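Local coordinates for putative GGDEF domain protein (Pseudomonas aeruginosa, PDB 7E6G) that probably makes the second messenger cyclic di-GMP from two molecules of GTP as a magnesium-dependent diguanylate cyclase of the GGDEF family, at residues G130-L135 with V227-I232; E172-G177 with L186-T191. One frame throughout, in Å; residues are numbered along the deposited sequence.

Interaction 1: residues G130-L135 with V227-I232; sequences GQSYVL and VTEHRI
Tyr133 O accepts the backbone N-H of His230 (N to O 2.9 Å, N-H...O angle 169°). This bond carries the antiparallel pairing of strands 134-140 and 223-229 past their ends. Within the strands, Leu135 and Thr228 form a hydrogen-bonded pair through both of their N-H and C=O groups, while Val134 and Glu229 make the neighbouring non-hydrogen-bonded pair, their CA atoms 4.3 Å apart. The two aromatic side chains meet on the Leu135 side of the sheet. Tyr133 CG sits between its own N and carbonyl carbon (chi1 57°), and the phenol ring offers a face to His230 CB, which stands 3.5 Å from the ring centroid in a CH-pi contact. The imidazole is slid so that His230 CG lies against the CE1-CZ edge of the phenol; the planes are nearly parallel, at 8°, but the centroids are 4.8 Å apart and the rings barely overlap. Each polar end has an outside partner: Tyr133 OH bonds Asn123 OD1, and His230 ND1 bonds Thr239 OG1, so the flat pair is tied to two helices. On the face of Val134, the extended Glu229 chain crosses obliquely over the valine, with Glu229 CG 4.2 Å from Val134 CG1. Glu229 OE1 lies 3.2 Å from Ser132 OG. Farther out, Ile232 CD1 lies 3.9 Å from Gly130 O, where the chain has just left helix 112-128 with a positive phi. Helices 112-128 and 236-252 pack against the Tyr133 and Leu135 face, Leu119 and Val240 both touching Leu135. Arg192 touches Ser132 and Glu229, and strand 183-188 flanks strand 134-140 along its other edge.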
loop_
_atom_site.group_PDB
_atom_site.type_symbol
_atom_site.label_atom_id
_atom_site.label_comp_id
_atom_site.label_asym_id
_atom_site.label_seq_id
_atom_site.Cartn_x
_atom_site.Cartn_y
_atom_site.Cartn_z
ATOM N N GLY A 130 -13.616 43.236 -4.838
ATOM C CA GLY A 130 -13.384 44.632 -4.730
ATOM C C GLY A 130 -12.116 45.186 -4.179
ATOM O O GLY A 130 -11.959 46.318 -4.097
ATOM N N GLN A 131 -11.175 44.329 -3.978
ATOM C CA GLN A 131 -9.902 44.605 -3.441
ATOM C C GLN A 131 -8.899 44.814 -4.569
ATOM O O GLN A 131 -8.678 43.906 -5.326
ATOM C CB GLN A 131 -9.544 43.367 -2.614
ATOM C CG GLN A 131 -10.131 42.039 -3.078
ATOM C CD GLN A 131 -9.449 40.827 -2.520
ATOM O OE1 GLN A 131 -8.246 40.756 -2.506
ATOM N NE2 GLN A 131 -10.211 39.839 -2.118
ATOM N N SER A 132 -8.309 45.980 -4.682
ATOM C CA SER A 132 -7.385 46.205 -5.688
ATOM C C SER A 132 -5.989 46.069 -5.304
ATOM O O SER A 132 -5.662 45.791 -4.260
ATOM C CB SER A 132 -7.653 47.459 -6.392
ATOM O OG SER A 132 -7.302 48.494 -5.595
ATOM N N TYR A 133 -5.169 46.086 -6.289
ATOM C CA TYR A 133 -3.730 46.001 -6.093
ATOM C C TYR A 133 -3.082 47.288 -6.586
ATOM O O TYR A 133 -3.698 48.093 -7.292
ATOM C CB TYR A 133 -3.131 44.797 -6.830
ATOM C CG TYR A 133 -3.423 44.821 -8.306
ATOM C CD1 TYR A 133 -4.568 44.216 -8.817
ATOM C CD2 TYR A 133 -2.587 45.501 -9.187
ATOM C CE1 TYR A 133 -4.857 44.252 -10.167
ATOM C CE2 TYR A 133 -2.847 45.533 -10.546
ATOM C CZ TYR A 133 -3.995 44.909 -11.031
ATOM O OH TYR A 133 -4.266 44.956 -12.377
ATOM N N VAL A 134 -1.827 47.488 -6.208
ATOM C CA VAL A 134 -1.075 48.584 -6.808
ATOM C C VAL A 134 0.093 48.001 -7.593
ATOM O O VAL A 134 0.574 46.896 -7.331
ATOM C CB VAL A 134 -0.601 49.637 -5.775
ATOM C CG1 VAL A 134 -1.734 49.976 -4.792
ATOM C CG2 VAL A 134 0.642 49.181 -5.047
ATOM N N LEU A 135 0.519 48.759 -8.586
ATOM C CA LEU A 135 1.557 48.377 -9.526
ATOM C C LEU A 135 2.644 49.437 -9.473
ATOM O O LEU A 135 2.357 50.629 -9.636
ATOM C CB LEU A 135 0.966 48.294 -10.935
ATOM C CG LEU A 135 1.263 47.118 -11.846
ATOM C CD1 LEU A 135 0.995 45.813 -11.117
ATOM C CD2 LEU A 135 0.376 47.267 -13.066
ATOM N N VAL A 227 4.103 54.545 -10.301
ATOM C CA VAL A 227 3.191 53.667 -9.580
ATOM C C VAL A 227 1.747 54.100 -9.824
ATOM O O VAL A 227 1.455 55.296 -9.960
ATOM C CB VAL A 227 3.546 53.584 -8.075
ATOM C CG1 VAL A 227 3.788 54.951 -7.497
ATOM C CG2 VAL A 227 2.508 52.820 -7.303
ATOM N N THR A 228 0.863 53.102 -9.963
ATOM C CA THR A 228 -0.572 53.310 -10.071
ATOM C C THR A 228 -1.334 52.306 -9.225
ATOM O O THR A 228 -0.805 51.290 -8.771
ATOM C CB THR A 228 -1.111 53.172 -11.499
ATOM O OG1 THR A 228 -2.416 53.761 -11.547
ATOM C CG2 THR A 228 -1.256 51.705 -11.881
ATOM N N GLU A 229 -2.612 52.606 -9.053
ATOM C CA GLU A 229 -3.573 51.687 -8.472
ATOM C C GLU A 229 -4.428 51.067 -9.565
ATOM O O GLU A 229 -4.752 51.704 -10.573
ATOM C CB GLU A 229 -4.484 52.395 -7.484
ATOM C CG GLU A 229 -5.206 51.459 -6.575
ATOM C CD GLU A 229 -6.066 52.209 -5.600
ATOM O OE1 GLU A 229 -6.865 51.562 -4.886
ATOM O OE2 GLU A 229 -5.908 53.449 -5.523
ATOM N N HIS A 230 -4.802 49.818 -9.363
ATOM C CA HIS A 230 -5.701 49.202 -10.315
ATOM C C HIS A 230 -7.100 49.808 -10.207
ATOM O O HIS A 230 -7.721 49.767 -9.139
ATOM C CB HIS A 230 -5.779 47.705 -10.105
ATOM C CG HIS A 230 -6.838 47.085 -10.944
ATOM N ND1 HIS A 230 -6.804 47.143 -12.320
ATOM C CD2 HIS A 230 -8.000 46.476 -10.617
ATOM C CE1 HIS A 230 -7.881 46.555 -12.806
ATOM N NE2 HIS A 230 -8.623 46.141 -11.793
ATOM N N ARG A 231 -7.604 50.340 -11.319
ATOM C CA ARG A 231 -8.959 50.874 -11.401
ATOM C C ARG A 231 -9.905 49.776 -11.882
ATOM O O ARG A 231 -9.694 49.200 -12.951
ATOM C CB ARG A 231 -8.987 52.078 -12.340
ATOM C CG ARG A 231 -7.952 53.135 -11.950
ATOM C CD ARG A 231 -7.853 54.292 -12.952
ATOM N NE ARG A 231 -6.761 55.206 -12.607
ATOM C CZ ARG A 231 -6.414 56.280 -13.317
ATOM N NH1 ARG A 231 -7.078 56.596 -14.431
ATOM N NH2 ARG A 231 -5.402 57.038 -12.904
ATOM N N ILE A 232 -10.944 49.480 -11.098
ATOM C CA ILE A 232 -11.821 48.351 -11.416
ATOM C C ILE A 232 -12.607 48.626 -12.701
ATOM O O ILE A 232 -12.982 49.766 -13.008
ATOM C CB ILE A 232 -12.756 48.038 -10.231
ATOM C CG1 ILE A 232 -11.947 47.507 -9.038
ATOM C CG2 ILE A 232 -13.812 47.010 -10.617
ATOM C CD1 ILE A 232 -12.771 47.314 -7.768
#

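Interaction 2: residues E172-G177 with L186-T191; sequences EYDLCG and LLLPQT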
loop_
_atom_site.group_PDB
_atom_site.type_symbol
_atom_site.label_atom_id
_atom_site.label_comp_id
_atom_site.label_asym_id
_atom_site.label_seq_id
_atom_site.Cartn_x
_atom_site.Cartn_y
_atom_site.Cartn_z
ATOM N N GLU A 172 5.027 39.682 2.548
ATOM C CA GLU A 172 5.250 38.303 2.125
ATOM C C GLU A 172 4.431 37.935 0.893
ATOM O O GLU A 172 4.854 37.073 0.118
ATOM C CB GLU A 172 4.982 37.344 3.288
ATOM C CG GLU A 172 3.568 36.808 3.390
ATOM C CD GLU A 172 3.383 35.879 4.586
ATOM O OE1 GLU A 172 3.381 34.640 4.395
ATOM O OE2 GLU A 172 3.252 36.390 5.721
ATOM N N TYR A 173 3.294 38.589 0.663
ATOM C CA TYR A 173 2.484 38.276 -0.509
ATOM C C TYR A 173 2.698 39.246 -1.662
ATOM O O TYR A 173 2.159 39.021 -2.751
ATOM C CB TYR A 173 0.995 38.227 -0.130
ATOM C CG TYR A 173 0.675 37.016 0.703
ATOM C CD1 TYR A 173 0.729 35.745 0.148
ATOM C CD2 TYR A 173 0.367 37.134 2.052
ATOM C CE1 TYR A 173 0.460 34.619 0.901
ATOM C CE2 TYR A 173 0.101 36.011 2.824
ATOM C CZ TYR A 173 0.146 34.754 2.240
ATOM O OH TYR A 173 -0.120 33.621 2.984
ATOM N N ASP A 174 3.463 40.312 -1.450
ATOM C CA ASP A 174 3.894 41.148 -2.555
ATOM C C ASP A 174 4.793 40.369 -3.509
ATOM O O ASP A 174 5.424 39.367 -3.154
ATOM C CB ASP A 174 4.643 42.363 -2.039
ATOM C CG ASP A 174 3.784 43.237 -1.180
ATOM O OD1 ASP A 174 2.546 43.067 -1.199
ATOM O OD2 ASP A 174 4.357 44.086 -0.472
ATOM N N LEU A 175 4.868 40.865 -4.733
ATOM C CA LEU A 175 5.508 40.149 -5.827
ATOM C C LEU A 175 6.448 41.096 -6.547
ATOM O O LEU A 175 6.008 42.120 -7.077
ATOM C CB LEU A 175 4.447 39.631 -6.785
ATOM C CG LEU A 175 4.553 38.242 -7.374
ATOM C CD1 LEU A 175 4.654 37.194 -6.284
ATOM C CD2 LEU A 175 3.310 38.053 -8.185
ATOM N N CYS A 176 7.729 40.769 -6.583
ATOM C CA CYS A 176 8.690 41.575 -7.326
ATOM C C CYS A 176 9.197 40.778 -8.520
ATOM O O CYS A 176 9.902 39.781 -8.342
ATOM C CB CYS A 176 9.867 42.002 -6.454
ATOM S SG CYS A 176 11.141 42.865 -7.434
ATOM N N GLY A 177 8.875 41.229 -9.729
ATOM C CA GLY A 177 9.223 40.505 -10.933
ATOM C C GLY A 177 10.204 41.255 -11.811
ATOM O O GLY A 177 10.220 42.490 -11.850
ATOM N N LEU A 186 6.677 45.650 -9.498
ATOM C CA LEU A 186 6.193 45.335 -8.166
ATOM C C LEU A 186 4.672 45.234 -8.240
ATOM O O LEU A 186 4.011 46.156 -8.732
ATOM C CB LEU A 186 6.624 46.419 -7.173
ATOM C CG LEU A 186 8.011 46.356 -6.496
ATOM C CD1 LEU A 186 9.164 45.996 -7.451
ATOM C CD2 LEU A 186 8.325 47.668 -5.793
ATOM N N LEU A 187 4.126 44.111 -7.791
ATOM C CA LEU A 187 2.694 43.945 -7.607
ATOM C C LEU A 187 2.406 43.844 -6.115
ATOM O O LEU A 187 2.872 42.912 -5.438
ATOM C CB LEU A 187 2.176 42.716 -8.342
ATOM C CG LEU A 187 0.708 42.397 -8.059
ATOM C CD1 LEU A 187 -0.192 43.257 -8.878
ATOM C CD2 LEU A 187 0.455 40.949 -8.400
ATOM N N LEU A 188 1.662 44.812 -5.592
ATOM C CA LEU A 188 1.217 44.715 -4.209
ATOM C C LEU A 188 -0.257 44.345 -4.212
ATOM O O LEU A 188 -1.118 45.203 -4.484
ATOM C CB LEU A 188 1.448 46.022 -3.445
ATOM C CG LEU A 188 2.786 46.717 -3.655
ATOM C CD1 LEU A 188 2.948 47.850 -2.649
ATOM C CD2 LEU A 188 3.914 45.725 -3.536
ATOM N N PRO A 189 -0.596 43.094 -3.933
ATOM C CA PRO A 189 -1.993 42.672 -4.002
ATOM C C PRO A 189 -2.753 43.117 -2.768
ATOM O O PRO A 189 -2.191 43.264 -1.678
ATOM C CB PRO A 189 -1.892 41.146 -4.072
ATOM C CG PRO A 189 -0.646 40.834 -3.317
ATOM C CD PRO A 189 0.293 42.011 -3.474
ATOM N N GLN A 190 -4.053 43.332 -2.964
ATOM C CA GLN A 190 -4.944 43.762 -1.893
ATOM C C GLN A 190 -4.332 44.917 -1.113
ATOM O O GLN A 190 -4.216 44.884 0.113
ATOM C CB GLN A 190 -5.291 42.590 -0.973
ATOM C CG GLN A 190 -5.773 41.363 -1.726
ATOM C CD GLN A 190 -5.962 40.172 -0.827
ATOM O OE1 GLN A 190 -5.321 39.135 -1.010
ATOM N NE2 GLN A 190 -6.857 40.302 0.144
ATOM N N THR A 191 -3.914 45.936 -1.850
ATOM C CA THR A 191 -3.254 47.096 -1.278
ATOM C C THR A 191 -3.769 48.333 -1.990
ATOM O O THR A 191 -4.017 48.304 -3.199
ATOM C CB THR A 191 -1.715 46.982 -1.393
ATOM O OG1 THR A 191 -1.261 45.769 -0.769
ATOM C CG2 THR A 191 -1.026 48.171 -0.748
#
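Leu175 and Leu187 run alongside each other from neighbouring strands, both projecting from the same face of the beta hairpin formed by strands 175-178 and 183-188. This hairpin carries the GGEEF signature of the diguanylate cyclase domain at its turn, where Glu182 binds magnesium. Leu175 CD2 meets Leu187 CD2 at 4.1 Å. Their backbones form an antiparallel hydrogen-bonded pair, the shorter bond being Leu187 N to Leu175 O at 2.8 Å. Arg118 of helix 112-128 reaches both side chains, and Met114 adds to the cover over Leu175. On the other face of the hairpin, Cys176 SG is anti to the backbone N (chi1 174°). Cys176 SG lies 3.7 Å from Leu186 CD1. Leu186 also packs on Leu200 and Val203 of helix 193-208. The Leu186 side chain is about 11 Å from those of Asp139 and Val140, which with Glu182 make up the magnesium site. Beyond the paired strands, the Asp174 carboxylate lies across Leu188 and Pro189 at a slant: Asp174 CG approaches Leu188 CD2, while Asp174 OD1 lies 3.4 Å from Pro189 CD. Asp174 OD1 and Tyr173 O both face the CD-CG edge of the Pro189 ring, Tyr173 O being 3.4 Å from Pro189 CG. The charge of Asp174 is answered through OD2 by a salt bridge to Arg171 NH2. Arg171 NH1 also bonds Thr191 OG1, and that same hydroxyl donates to Pro189 O at 2.8 Å, approaching from 57° above the carbonyl plane.

Overall arrangement
After helix 3-17, the long helix 27-102 and helix 112-128, the chain enters the sheet through 130-135, the first half of interaction 1. It runs on along strand 134-140 to the magnesium site and through two helices to 172-177. The tight turn of the hairpin then brings 186-191 back, so interaction 2 closes a short loop. Only after helix 193-208 does 227-232 return to close the much longer loop of interaction 1, which encloses the shorter one without crossing it. Strand 134-140 lies between strands 183-188 and 223-229: Val134 O and Leu188 N, and Ser132 O and Thr191 N, probably hydrogen-bond, so the hairpin and strand 223-229 flank it in one mixed sheet.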